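Local structure of N-acetyltransferase (Staphylococcus aureus subsp. aureus, 4LUA) at residues A68-E73 with K87-T92; K83-Y88 with S117-I122; D139-E144 with W159-L164. The protein probably transfers an acetyl group from acetyl-coenzyme A to an amine of a substrate not yet identified, as a member of the GNAT superfamily. All blocks are in the same frame, centred on the assembly; numbering follows the deposited sequence.

Contact 1 (A68-E73 with K87-T92); sequences ATAALE and KYNFVT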
ATOM      1  N   ALA A  68      -6.475   8.647   1.852  1.00 16.33           N
ATOM      2  CA  ALA A  68      -5.428   7.707   1.450  1.00 14.70           C
ATOM      3  C   ALA A  68      -5.545   6.447   2.272  1.00 14.66           C
ATOM      4  O   ALA A  68      -6.094   6.465   3.396  1.00 16.20           O
ATOM      5  CB  ALA A  68      -3.990   8.308   1.645  1.00 15.99           C
ATOM      6  N   THR A  69      -5.030   5.347   1.714  1.00 13.82           N
ATOM      7  CA  THR A  69      -5.033   4.089   2.466  1.00 15.69           C
ATOM      8  C   THR A  69      -3.851   3.228   2.051  1.00 13.77           C
ATOM      9  O   THR A  69      -3.339   3.379   0.929  1.00 13.62           O
ATOM     10  CB  THR A  69      -6.350   3.289   2.204  1.00 13.79           C
ATOM     11  OG1 THR A  69      -6.411   2.138   3.075  1.00 13.61           O
ATOM     12  CG2 THR A  69      -6.587   2.852   0.723  1.00 16.18           C
ATOM     13  N   ALA A  70      -3.430   2.341   2.979  1.00 13.85           N
ATOM     14  CA  ALA A  70      -2.559   1.216   2.587  1.00 12.81           C
ATOM     15  C   ALA A  70      -2.825   0.107   3.588  1.00 14.44           C
ATOM     16  O   ALA A  70      -3.304   0.380   4.688  1.00 15.56           O
ATOM     17  CB  ALA A  70      -1.063   1.662   2.573  1.00 12.61           C
ATOM     18  N   ALA A  71      -2.515  -1.130   3.179  1.00 14.59           N
ATOM     19  CA  ALA A  71      -2.724  -2.315   4.012  1.00 16.01           C
ATOM     20  C   ALA A  71      -1.360  -3.037   4.213  1.00 15.52           C
ATOM     21  O   ALA A  71      -0.451  -2.999   3.369  1.00 16.95           O
ATOM     22  CB  ALA A  71      -3.723  -3.203   3.319  1.00 17.83           C
ATOM     23  N   LEU A  72      -1.237  -3.655   5.381  1.00 15.92           N
ATOM     24  CA  LEU A  72      -0.072  -4.427   5.695  1.00 16.97           C
ATOM     25  C   LEU A  72      -0.621  -5.847   5.825  1.00 19.20           C
ATOM     26  O   LEU A  72      -1.384  -6.165   6.756  1.00 21.37           O
ATOM     27  CB  LEU A  72       0.508  -3.880   7.014  1.00 18.15           C
ATOM     28  CG  LEU A  72       1.757  -4.534   7.535  1.00 25.39           C
ATOM     29  CD1 LEU A  72       2.863  -4.504   6.460  1.00 26.01           C
ATOM     30  CD2 LEU A  72       2.213  -3.846   8.850  1.00 26.73           C
ATOM     31  N   GLU A  73      -0.187  -6.710   4.909  1.00 18.43           N
ATOM     32  CA  GLU A  73      -0.703  -8.085   4.858  1.00 24.94           C
ATOM     33  C   GLU A  73       0.413  -9.006   5.326  1.00 29.07           C
ATOM     34  O   GLU A  73       1.537  -8.948   4.813  1.00 25.03           O
ATOM     35  CB  GLU A  73      -1.171  -8.439   3.424  1.00 23.79           C
ATOM     36  CG  GLU A  73      -1.627  -9.920   3.317  1.00 36.31           C
ATOM     37  CD  GLU A  73      -2.087 -10.333   1.918  1.00 38.10           C
ATOM     38  OE1 GLU A  73      -2.596 -11.467   1.766  1.00 45.08           O
ATOM     39  OE2 GLU A  73      -1.921  -9.541   0.962  1.00 40.34           O
ATOM     40  N   LYS A  87       0.375  -3.351   0.585  1.00 14.48           N
ATOM     41  CA  LYS A  87      -0.550  -3.571  -0.535  1.00 15.00           C
ATOM     42  C   LYS A  87      -1.636  -2.510  -0.517  1.00 13.19           C
ATOM     43  O   LYS A  87      -1.866  -1.822   0.503  1.00 15.31           O
ATOM     44  CB  LYS A  87      -1.234  -4.988  -0.391  1.00 18.44           C
ATOM     45  CG  LYS A  87      -0.207  -6.058  -0.712  1.00 26.41           C
ATOM     46  CD  LYS A  87      -0.822  -7.431  -0.766  1.00 42.70           C
ATOM     47  CE  LYS A  87      -1.041  -7.901  -2.187  1.00 50.79           C
ATOM     48  NZ  LYS A  87      -1.977  -9.068  -2.204  1.00 56.58           N
ATOM     49  N   TYR A  88      -2.370  -2.444  -1.627  1.00 14.01           N
ATOM     50  CA  TYR A  88      -3.624  -1.649  -1.688  1.00 14.49           C
ATOM     51  C   TYR A  88      -3.387  -0.215  -1.229  1.00 15.80           C
ATOM     52  O   TYR A  88      -4.132   0.325  -0.396  1.00 14.40           O
ATOM     53  CB  TYR A  88      -4.736  -2.315  -0.856  1.00 17.37           C
ATOM     54  CG  TYR A  88      -4.897  -3.781  -1.238  1.00 18.94           C
ATOM     55  CD1 TYR A  88      -5.054  -4.162  -2.562  1.00 22.30           C
ATOM     56  CD2 TYR A  88      -4.844  -4.764  -0.262  1.00 21.12           C
ATOM     57  CE1 TYR A  88      -5.182  -5.519  -2.903  1.00 23.97           C
ATOM     58  CE2 TYR A  88      -4.961  -6.106  -0.598  1.00 21.92           C
ATOM     59  CZ  TYR A  88      -5.110  -6.458  -1.917  1.00 24.92           C
ATOM     60  OH  TYR A  88      -5.241  -7.804  -2.256  1.00 28.79           O
ATOM     61  N   ASN A  89      -2.388   0.420  -1.821  1.00 13.21           N
ATOM     62  CA  ASN A  89      -2.009   1.799  -1.429  1.00 12.70           C
ATOM     63  C   ASN A  89      -2.628   2.736  -2.443  1.00 13.88           C
ATOM     64  O   ASN A  89      -2.163   2.836  -3.597  1.00 13.80           O
ATOM     65  CB  ASN A  89      -0.481   1.855  -1.433  1.00 13.86           C
ATOM     66  CG  ASN A  89       0.125   3.226  -0.997  1.00 13.31           C
ATOM     67  OD1 ASN A  89       1.258   3.525  -1.377  1.00 13.33           O
ATOM     68  ND2 ASN A  89      -0.631   4.072  -0.274  1.00 13.96           N
ATOM     69  N   PHE A  90      -3.734   3.384  -2.051  1.00 13.48           N
ATOM     70  CA  PHE A  90      -4.398   4.364  -2.925  1.00 14.81           C
ATOM     71  C   PHE A  90      -4.350   5.701  -2.241  1.00 16.01           C
ATOM     72  O   PHE A  90      -4.763   5.821  -1.075  1.00 15.40           O
ATOM     73  CB  PHE A  90      -5.884   3.944  -3.131  1.00 16.74           C
ATOM     74  CG  PHE A  90      -6.031   2.648  -3.880  1.00 14.75           C
ATOM     75  CD1 PHE A  90      -6.157   2.619  -5.255  1.00 16.67           C
ATOM     76  CD2 PHE A  90      -6.058   1.452  -3.169  1.00 16.33           C
ATOM     77  CE1 PHE A  90      -6.285   1.396  -5.965  1.00 18.73           C
ATOM     78  CE2 PHE A  90      -6.191   0.229  -3.858  1.00 16.00           C
ATOM     79  CZ  PHE A  90      -6.313   0.197  -5.240  1.00 18.00           C
ATOM     80  N   VAL A  91      -3.835   6.715  -2.947  1.00 14.50           N
ATOM     81  CA  VAL A  91      -3.605   8.020  -2.316  1.00 15.02           C
ATOM     82  C   VAL A  91      -4.219   9.087  -3.217  1.00 16.77           C
ATOM     83  O   VAL A  91      -3.891   9.127  -4.404  1.00 17.99           O
ATOM     84  CB  VAL A  91      -2.105   8.318  -2.272  1.00 18.19           C
ATOM     85  CG1 VAL A  91      -1.870   9.621  -1.505  1.00 16.75           C
ATOM     86  CG2 VAL A  91      -1.338   7.149  -1.723  1.00 22.94           C
ATOM     87  N   THR A  92      -5.115   9.935  -2.687  1.00 16.10           N
ATOM     88  CA  THR A  92      -5.693  11.016  -3.485  1.00 16.44           C
ATOM     89  C   THR A  92      -4.563  11.846  -4.100  1.00 16.32           C
ATOM     90  O   THR A  92      -3.635  12.228  -3.410  1.00 19.47           O
ATOM     91  CB  THR A  92      -6.634  11.870  -2.632  1.00 20.18           C
ATOM     92  OG1 THR A  92      -7.708  11.028  -2.191  1.00 22.90           O
ATOM     93  CG2 THR A  92      -7.233  13.003  -3.516  1.00 23.22           C
TER
HETATM   94  O   HOH W   1      -5.716  -0.321   1.772  1.00 14.94           O
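N89 reaches across to T69 with its side-chain amide. Its CG stands anti to the backbone N (chi1 -178°), and ND2 bonds T69 O at 3.0 Å with an almost straight N-H (170°). The acceptor lies in the N89 amide plane, while ND2 comes in tilted from the T69 carbonyl plane. F90 N adds a weak bond to T69 O, and N89 OD1 is taken by N99 of helix 96-112, so both ends of the amide are fixed. T69 N returns a bond to F90 O at 2.8 Å. Between T69-F90 and the next hydrogen-bonded pair, A71-K87, the antiparallel register slips by one: a beta bulge in strand 83-91, with Y88 in a left-handed backbone conformation, as in the fourth strand of many GNAT acetyltransferases. A water donates to Y88 O (2.8 Å) and to T69 OG1, which is also bonded to F58 O. T69 CG2 lies against the edge of the F90 ring, 4.1 Å from F90 CB. The Y88 ring takes A71 CB at its edge, 4.1 Å from CD2, and has K87 CB over one face, offset toward the rim. Farther along, the extended E73 chain meets K87, whose chain bends at chi3 (102°); K87 NZ lies 3.2 Å from E73 OE2, on its syn side, in a salt bridge.

Contact 2 (K83-Y88 with S117-I122); sequences KSLIKY and SLLTSI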
ATOM      1  N   LYS A  83       5.940 -13.189   6.265  1.00 41.71           N
ATOM      2  CA  LYS A  83       6.488 -12.014   5.614  1.00 35.94           C
ATOM      3  C   LYS A  83       5.381 -10.977   5.661  1.00 31.48           C
ATOM      4  O   LYS A  83       4.212 -11.339   5.656  1.00 36.92           O
ATOM      5  CB  LYS A  83       6.826 -12.319   4.158  1.00 38.99           C
ATOM      6  CG  LYS A  83       7.935 -13.334   3.959  1.00 50.64           C
ATOM      7  CD  LYS A  83       9.296 -12.722   4.234  1.00 49.40           C
ATOM      8  CE  LYS A  83      10.411 -13.663   3.821  1.00 45.99           C
ATOM      9  NZ  LYS A  83      11.742 -13.112   4.178  1.00 44.95           N
ATOM     10  N   SER A  84       5.733  -9.698   5.698  1.00 26.42           N
ATOM     11  CA  SER A  84       4.722  -8.665   5.607  1.00 22.05           C
ATOM     12  C   SER A  84       4.862  -7.785   4.361  1.00 21.06           C
ATOM     13  O   SER A  84       5.917  -7.363   4.085  1.00 24.56           O
ATOM     14  CB  SER A  84       4.746  -7.819   6.851  1.00 34.66           C
ATOM     15  OG  SER A  84       4.026  -8.469   7.860  1.00 43.04           O
ATOM     16  N   LEU A  85       3.758  -7.559   3.665  1.00 17.89           N
ATOM     17  CA  LEU A  85       3.761  -6.821   2.382  1.00 16.38           C
ATOM     18  C   LEU A  85       2.897  -5.627   2.490  1.00 17.06           C
ATOM     19  O   LEU A  85       1.813  -5.701   3.025  1.00 19.20           O
ATOM     20  CB  LEU A  85       3.146  -7.683   1.249  1.00 18.54           C
ATOM     21  CG  LEU A  85       4.076  -8.620   0.477  1.00 36.90           C
ATOM     22  CD1 LEU A  85       4.912  -9.493   1.367  1.00 33.29           C
ATOM     23  CD2 LEU A  85       3.212  -9.461  -0.474  1.00 34.36           C
ATOM     24  N   ILE A  86       3.351  -4.524   1.902  1.00 14.90           N
ATOM     25  CA  ILE A  86       2.457  -3.359   1.793  1.00 15.10           C
ATOM     26  C   ILE A  86       1.695  -3.514   0.492  1.00 14.95           C
ATOM     27  O   ILE A  86       2.291  -3.826  -0.552  1.00 16.53           O
ATOM     28  CB  ILE A  86       3.304  -2.060   1.780  1.00 13.42           C
ATOM     29  CG1 ILE A  86       4.046  -1.911   3.098  1.00 14.33           C
ATOM     30  CG2 ILE A  86       2.355  -0.833   1.461  1.00 15.85           C
ATOM     31  CD1 ILE A  86       5.135  -0.808   3.046  1.00 18.39           C
ATOM     32  N   LYS A  87       0.375  -3.351   0.585  1.00 14.48           N
ATOM     33  CA  LYS A  87      -0.550  -3.571  -0.535  1.00 15.00           C
ATOM     34  C   LYS A  87      -1.636  -2.510  -0.517  1.00 13.19           C
ATOM     35  O   LYS A  87      -1.866  -1.822   0.503  1.00 15.31           O
ATOM     36  CB  LYS A  87      -1.234  -4.988  -0.391  1.00 18.44           C
ATOM     37  CG  LYS A  87      -0.207  -6.058  -0.712  1.00 26.41           C
ATOM     38  CD  LYS A  87      -0.822  -7.431  -0.766  1.00 42.70           C
ATOM     39  CE  LYS A  87      -1.041  -7.901  -2.187  1.00 50.79           C
ATOM     40  NZ  LYS A  87      -1.977  -9.068  -2.204  1.00 56.58           N
ATOM     41  N   TYR A  88      -2.370  -2.444  -1.627  1.00 14.01           N
ATOM     42  CA  TYR A  88      -3.624  -1.649  -1.688  1.00 14.49           C
ATOM     43  C   TYR A  88      -3.387  -0.215  -1.229  1.00 15.80           C
ATOM     44  O   TYR A  88      -4.132   0.325  -0.396  1.00 14.40           O
ATOM     45  CB  TYR A  88      -4.736  -2.315  -0.856  1.00 17.37           C
ATOM     46  CG  TYR A  88      -4.897  -3.781  -1.238  1.00 18.94           C
ATOM     47  CD1 TYR A  88      -5.054  -4.162  -2.562  1.00 22.30           C
ATOM     48  CD2 TYR A  88      -4.844  -4.764  -0.262  1.00 21.12           C
ATOM     49  CE1 TYR A  88      -5.182  -5.519  -2.903  1.00 23.97           C
ATOM     50  CE2 TYR A  88      -4.961  -6.106  -0.598  1.00 21.92           C
ATOM     51  CZ  TYR A  88      -5.110  -6.458  -1.917  1.00 24.92           C
ATOM     52  OH  TYR A  88      -5.241  -7.804  -2.256  1.00 28.79           O
ATOM     53  N   SER A 117      10.470  -7.735   8.590  1.00 29.28           N
ATOM     54  CA  SER A 117      10.760  -6.949   7.407  1.00 28.57           C
ATOM     55  C   SER A 117       9.469  -6.483   6.788  1.00 27.63           C
ATOM     56  O   SER A 117       8.369  -6.968   7.172  1.00 26.81           O
ATOM     57  CB  SER A 117      11.546  -7.727   6.335  1.00 28.91           C
ATOM     58  OG  SER A 117      12.027  -6.790   5.325  1.00 34.63           O
ATOM     59  N   LEU A 118       9.598  -5.496   5.907  1.00 22.58           N
ATOM     60  CA  LEU A 118       8.432  -4.997   5.212  1.00 17.93           C
ATOM     61  C   LEU A 118       8.834  -5.099   3.767  1.00 20.42           C
ATOM     62  O   LEU A 118       9.942  -4.629   3.400  1.00 19.89           O
ATOM     63  CB  LEU A 118       8.200  -3.495   5.438  1.00 27.49           C
ATOM     64  CG  LEU A 118       7.535  -2.979   6.659  1.00 35.42           C
ATOM     65  CD1 LEU A 118       7.665  -1.462   6.603  1.00 24.68           C
ATOM     66  CD2 LEU A 118       6.102  -3.424   6.519  1.00 34.84           C
ATOM     67  N   LEU A 119       7.970  -5.686   2.913  1.00 16.52           N
ATOM     68  CA  LEU A 119       8.271  -5.732   1.462  1.00 14.51           C
ATOM     69  C   LEU A 119       7.253  -4.930   0.677  1.00 14.51           C
ATOM     70  O   LEU A 119       6.126  -4.725   1.143  1.00 16.58           O
ATOM     71  CB  LEU A 119       8.181  -7.169   0.987  1.00 17.64           C
ATOM     72  CG  LEU A 119       9.146  -8.155   1.598  1.00 27.51           C
ATOM     73  CD1 LEU A 119       8.805  -9.547   1.030  1.00 34.90           C
ATOM     74  CD2 LEU A 119      10.512  -7.756   1.212  1.00 32.60           C
ATOM     75  N   THR A 120       7.655  -4.368  -0.445  1.00 13.95           N
ATOM     76  CA  THR A 120       6.691  -3.717  -1.319  1.00 12.18           C
ATOM     77  C   THR A 120       7.077  -4.077  -2.756  1.00 13.07           C
ATOM     78  O   THR A 120       8.255  -4.322  -3.085  1.00 13.16           O
ATOM     79  CB  THR A 120       6.724  -2.140  -1.099  1.00 14.85           C
ATOM     80  OG1 THR A 120       5.547  -1.557  -1.681  1.00 23.21           O
ATOM     81  CG2 THR A 120       8.000  -1.469  -1.684  1.00 16.83           C
ATOM     82  N   SER A 121       6.079  -4.138  -3.653  1.00 13.68           N
ATOM     83  CA  SER A 121       6.302  -4.448  -5.063  1.00 13.75           C
ATOM     84  C   SER A 121       5.876  -3.242  -5.900  1.00 14.71           C
ATOM     85  O   SER A 121       4.903  -2.550  -5.551  1.00 14.22           O
ATOM     86  CB  SER A 121       5.511  -5.720  -5.529  1.00 15.26           C
ATOM     87  OG  SER A 121       4.124  -5.485  -5.188  1.00 18.80           O
ATOM     88  N   ILE A 122       6.652  -2.971  -6.959  1.00 12.72           N
ATOM     89  CA  ILE A 122       6.392  -1.724  -7.755  1.00 11.09           C
ATOM     90  C   ILE A 122       6.488  -2.121  -9.212  1.00 13.36           C
ATOM     91  O   ILE A 122       7.479  -2.745  -9.672  1.00 14.38           O
ATOM     92  CB  ILE A 122       7.466  -0.645  -7.429  1.00 12.01           C
ATOM     93  CG1 ILE A 122       7.489  -0.362  -5.918  1.00 14.40           C
ATOM     94  CG2 ILE A 122       7.159   0.675  -8.209  1.00 14.94           C
ATOM     95  CD1 ILE A 122       8.582   0.679  -5.526  1.00 15.80           C
TER
HETATM   96  O   HOH W   2       9.030  -9.679   6.215  1.00 35.35           O
HETATM   97  O   HOH W   3       3.347  -2.700  -2.828  1.00 22.26           O
HETATM   98  O   HOH W   4       3.337  -5.809  -2.275  1.00 33.21           O
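L85 and L119 meet on one face of two parallel strands that splay apart, the V-shaped opening between the fourth and fifth strands of the GNAT fold. The segment axes diverge by 40°, and the backbones join at a single bridge between these two leucines. Both leucines carry CG anti to the carbonyl carbon but differ at chi2 (51° in L85, 177° in L119), which sets the CD1 methyls that meet. Their side chains cross at a slant, with L85 CD1 touching L119 CD1 at 3.9 Å and lying nearly as close to L119 CB. L119 also packs on F161 of strand 153-163. The residues flanking the two leucines pair more loosely: I86 CG1 approaches L118 CD2 at 4.3 Å, with I86 also touching Y133 and F138, and L118 touching L72. S84 contributes CB, which faces the carbonyl oxygen of S117, while S117 OG is bonded to Y162 O. Beneath the leucines, L119 is held through both its backbone polar atoms: its N bonds S84 O and its O receives I86 N, each at 2.9 Å with the donor nearly in line with the carbonyl. Beyond this bridge, direct strand bonds give way to water. In relatives the pantetheine arm of acetyl-coenzyme A enters such a cleft and bonds to backbone groups of the strands lining it; the same is probable here. I86 O, turned into the widening gap, accepts from two waters, both at 2.8 Å. One of them also meets T120 OG1 at 2.7 Å and accepts from S121 N; the other lies 3.0 Å from S121 OG.

Contact 3 (D139-E144 with W159-L164); sequences DILGFE and WLFYDL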
ATOM      1  N   ASP A 139      15.322  -0.754   0.247  1.00 15.50           N
ATOM      2  CA  ASP A 139      16.414  -1.146  -0.660  1.00 16.33           C
ATOM      3  C   ASP A 139      15.892  -2.130  -1.658  1.00 16.16           C
ATOM      4  O   ASP A 139      14.897  -2.828  -1.448  1.00 16.01           O
ATOM      5  CB  ASP A 139      17.509  -1.802   0.155  1.00 22.42           C
ATOM      6  CG  ASP A 139      18.334  -0.767   0.955  1.00 36.95           C
ATOM      7  OD1 ASP A 139      18.316   0.453   0.626  1.00 38.04           O
ATOM      8  OD2 ASP A 139      19.029  -1.183   1.892  1.00 51.62           O
ATOM      9  N   ILE A 140      16.588  -2.238  -2.799  1.00 16.55           N
ATOM     10  CA  ILE A 140      16.148  -3.174  -3.822  1.00 15.62           C
ATOM     11  C   ILE A 140      16.415  -4.637  -3.404  1.00 16.72           C
ATOM     12  O   ILE A 140      17.490  -4.982  -2.864  1.00 20.01           O
ATOM     13  CB  ILE A 140      16.903  -2.847  -5.118  1.00 19.64           C
ATOM     14  CG1 ILE A 140      16.536  -3.828  -6.209  1.00 21.75           C
ATOM     15  CG2 ILE A 140      18.354  -3.053  -4.894  1.00 27.56           C
ATOM     16  CD1 ILE A 140      15.129  -3.525  -6.771  1.00 31.59           C
ATOM     17  N   LEU A 141      15.384  -5.472  -3.564  1.00 15.25           N
ATOM     18  CA  LEU A 141      15.513  -6.915  -3.367  1.00 16.19           C
ATOM     19  C   LEU A 141      15.759  -7.493  -4.733  1.00 17.58           C
ATOM     20  O   LEU A 141      16.754  -8.235  -4.955  1.00 17.63           O
ATOM     21  CB  LEU A 141      14.163  -7.431  -2.767  1.00 16.00           C
ATOM     22  CG  LEU A 141      14.224  -8.897  -2.294  1.00 17.28           C
ATOM     23  CD1 LEU A 141      13.126  -9.139  -1.230  1.00 21.75           C
ATOM     24  CD2 LEU A 141      14.088  -9.941  -3.437  1.00 18.97           C
ATOM     25  N   GLY A 142      14.866  -7.214  -5.662  1.00 15.93           N
ATOM     26  CA  GLY A 142      15.062  -7.838  -6.961  1.00 18.28           C
ATOM     27  C   GLY A 142      14.032  -7.445  -8.000  1.00 17.58           C
ATOM     28  O   GLY A 142      13.341  -6.415  -7.823  1.00 16.32           O
ATOM     29  N   PHE A 143      13.933  -8.231  -9.058  1.00 17.07           N
ATOM     30  CA  PHE A 143      13.091  -7.912 -10.230  1.00 18.21           C
ATOM     31  C   PHE A 143      12.442  -9.210 -10.630  1.00 20.90           C
ATOM     32  O   PHE A 143      13.121 -10.251 -10.881  1.00 19.52           O
ATOM     33  CB  PHE A 143      13.952  -7.358 -11.381  1.00 18.57           C
ATOM     34  CG  PHE A 143      13.205  -7.194 -12.702  1.00 21.37           C
ATOM     35  CD1 PHE A 143      12.435  -6.048 -12.932  1.00 30.80           C
ATOM     36  CD2 PHE A 143      13.316  -8.139 -13.696  1.00 30.24           C
ATOM     37  CE1 PHE A 143      11.747  -5.894 -14.179  1.00 26.44           C
ATOM     38  CE2 PHE A 143      12.624  -8.016 -14.924  1.00 33.86           C
ATOM     39  CZ  PHE A 143      11.847  -6.873 -15.154  1.00 29.01           C
ATOM     40  N   GLU A 144      11.110  -9.212 -10.655  1.00 20.94           N
ATOM     41  CA  GLU A 144      10.364 -10.406 -10.996  1.00 22.91           C
ATOM     42  C   GLU A 144       9.579 -10.180 -12.314  1.00 24.93           C
ATOM     43  O   GLU A 144       8.794  -9.243 -12.412  1.00 20.89           O
ATOM     44  CB  GLU A 144       9.405 -10.717  -9.876  1.00 19.02           C
ATOM     45  CG  GLU A 144       8.734 -12.088 -10.124  1.00 20.56           C
ATOM     46  CD  GLU A 144       7.659 -12.428  -9.087  1.00 22.57           C
ATOM     47  OE1 GLU A 144       7.438 -11.671  -8.117  1.00 25.01           O
ATOM     48  OE2 GLU A 144       6.984 -13.467  -9.267  1.00 25.50           O
ATOM     49  N   TRP A 159      10.979  -5.609  -6.496  1.00 12.87           N
ATOM     50  CA  TRP A 159      10.635  -5.848  -5.112  1.00 12.93           C
ATOM     51  C   TRP A 159      11.649  -5.077  -4.276  1.00 13.11           C
ATOM     52  O   TRP A 159      12.840  -5.103  -4.548  1.00 13.92           O
ATOM     53  CB  TRP A 159      10.831  -7.358  -4.800  1.00 15.05           C
ATOM     54  CG  TRP A 159       9.667  -8.149  -5.288  1.00 14.14           C
ATOM     55  CD1 TRP A 159       9.545  -8.841  -6.497  1.00 17.38           C
ATOM     56  CD2 TRP A 159       8.423  -8.304  -4.590  1.00 17.67           C
ATOM     57  NE1 TRP A 159       8.288  -9.431  -6.545  1.00 18.99           N
ATOM     58  CE2 TRP A 159       7.582  -9.108  -5.410  1.00 18.19           C
ATOM     59  CE3 TRP A 159       7.945  -7.841  -3.354  1.00 20.67           C
ATOM     60  CZ2 TRP A 159       6.271  -9.471  -5.005  1.00 20.52           C
ATOM     61  CZ3 TRP A 159       6.657  -8.209  -2.951  1.00 22.28           C
ATOM     62  CH2 TRP A 159       5.840  -9.013  -3.800  1.00 22.75           C
ATOM     63  N   LEU A 160      11.162  -4.359  -3.248  1.00 12.75           N
ATOM     64  CA  LEU A 160      12.033  -3.632  -2.330  1.00 13.36           C
ATOM     65  C   LEU A 160      11.720  -4.095  -0.923  1.00 15.20           C
ATOM     66  O   LEU A 160      10.611  -4.557  -0.658  1.00 16.24           O
ATOM     67  CB  LEU A 160      11.698  -2.114  -2.414  1.00 16.49           C
ATOM     68  CG  LEU A 160      12.278  -1.388  -3.666  1.00 20.56           C
ATOM     69  CD1 LEU A 160      11.476  -1.741  -4.928  1.00 23.10           C
ATOM     70  CD2 LEU A 160      12.201   0.182  -3.444  1.00 24.44           C
ATOM     71  N   PHE A 161      12.662  -3.893  -0.019  1.00 16.07           N
ATOM     72  CA  PHE A 161      12.432  -4.283   1.365  1.00 16.90           C
ATOM     73  C   PHE A 161      12.940  -3.200   2.295  1.00 19.39           C
ATOM     74  O   PHE A 161      13.865  -2.432   1.959  1.00 21.12           O
ATOM     75  CB  PHE A 161      13.145  -5.614   1.694  1.00 19.16           C
ATOM     76  CG  PHE A 161      14.648  -5.495   1.769  1.00 22.06           C
ATOM     77  CD1 PHE A 161      15.301  -5.149   2.958  1.00 25.49           C
ATOM     78  CD2 PHE A 161      15.402  -5.716   0.618  1.00 31.15           C
ATOM     79  CE1 PHE A 161      16.721  -5.027   3.003  1.00 28.46           C
ATOM     80  CE2 PHE A 161      16.822  -5.611   0.651  1.00 32.31           C
ATOM     81  CZ  PHE A 161      17.467  -5.270   1.842  1.00 35.37           C
ATOM     82  N   TYR A 162      12.397  -3.204   3.528  1.00 17.99           N
ATOM     83  CA  TYR A 162      12.940  -2.353   4.588  1.00 18.86           C
ATOM     84  C   TYR A 162      13.351  -3.275   5.717  1.00 21.05           C
ATOM     85  O   TYR A 162      12.533  -4.080   6.227  1.00 22.68           O
ATOM     86  CB  TYR A 162      11.836  -1.364   5.071  1.00 18.55           C
ATOM     87  CG  TYR A 162      12.355  -0.360   6.066  1.00 18.75           C
ATOM     88  CD1 TYR A 162      12.535  -0.702   7.380  1.00 20.57           C
ATOM     89  CD2 TYR A 162      12.609   0.959   5.666  1.00 18.01           C
ATOM     90  CE1 TYR A 162      13.033   0.221   8.285  1.00 21.51           C
ATOM     91  CE2 TYR A 162      13.105   1.890   6.565  1.00 19.38           C
ATOM     92  CZ  TYR A 162      13.313   1.508   7.867  1.00 20.59           C
ATOM     93  OH  TYR A 162      13.809   2.399   8.827  1.00 23.92           O
ATOM     94  N   ASP A 163      14.596  -3.070   6.137  1.00 23.81           N
ATOM     95  CA  ASP A 163      15.263  -3.878   7.136  1.00 25.28           C
ATOM     96  C   ASP A 163      14.818  -3.438   8.505  1.00 25.76           C
ATOM     97  O   ASP A 163      15.346  -2.423   9.015  1.00 30.54           O
ATOM     98  CB  ASP A 163      16.783  -3.705   6.992  1.00 28.51           C
ATOM     99  CG  ASP A 163      17.556  -4.529   7.990  1.00 39.27           C
ATOM    100  OD1 ASP A 163      18.795  -4.590   7.830  1.00 48.07           O
ATOM    101  OD2 ASP A 163      16.952  -5.113   8.928  1.00 37.27           O
ATOM    102  N   LEU A 164      13.935  -4.210   9.160  1.00 27.08           N
ATOM    103  CA  LEU A 164      13.447  -3.820  10.509  1.00 29.37           C
ATOM    104  C   LEU A 164      14.240  -4.380  11.639  1.00 43.98           C
ATOM    105  O   LEU A 164      13.991  -4.022  12.797  1.00 47.11           O
ATOM    106  CB  LEU A 164      11.989  -4.236  10.722  1.00 29.70           C
ATOM    107  CG  LEU A 164      10.937  -3.506   9.904  1.00 30.56           C
ATOM    108  CD1 LEU A 164       9.601  -4.274   9.891  1.00 29.01           C
ATOM    109  CD2 LEU A 164      10.754  -2.084  10.478  1.00 33.88           C
TER
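The hairpin of strands 139-150 and 153-163 carries a classic beta bulge, where L141 and G142 together face W159. W159 O accepts from both, L141 N at 2.8 Å and G142 N at 3.1 Å, the two donors arriving from the same face of its carbonyl plane; W159 N bonds back to G142 O. Toward the other end of the pairing, D139 and F161 exchange two backbone bonds. F161 CG sits between its backbone N and carbonyl carbon (chi1 71°), from where the ring turns toward the partner strand. D139 CB lies over one ring face, 4.2 Å from the centroid, in a CH-pi contact, and L141 CB meets the ring edge 4.0 Å from CD2. L141 CB also packs on W159 CB. E144 and W159 run side by side, pointing the same way, with carboxylate and indole nearly coplanar. W159 NE1 donates to the anti lone pair of E144 OE1 at 2.9 Å, and E144 CB lies in plane at the indole edge. With E144 OE1 and CB both set against its N-H edge, the indole should be limited in rotation, and the carboxylate would probably polarise that N-H.

Overall arrangement
From the N terminus, contact 1 comes first, closing the hairpin of strands 65-75 and 83-91 inside the four-stranded antiparallel sheet. Contact 2 begins on the same strand and closes a longer loop containing helix 96-112; its partner, strand 117-123, is the outer strand of the three-stranded sheet. It thus joins the two sheets. Contacts 1 and 2 interlock at K87 and Y88, which they share. After helix 127-135, contact 3 closes the C-terminal hairpin separately; none of the three loops nests within another. L72 of contact 1 packs on L118 of contact 2, whereas Y162 of contact 3 bonds to S117 and L118. Contacts 1 and 3 stay about 7 Å apart at their nearest atoms, with contact 2 linking them.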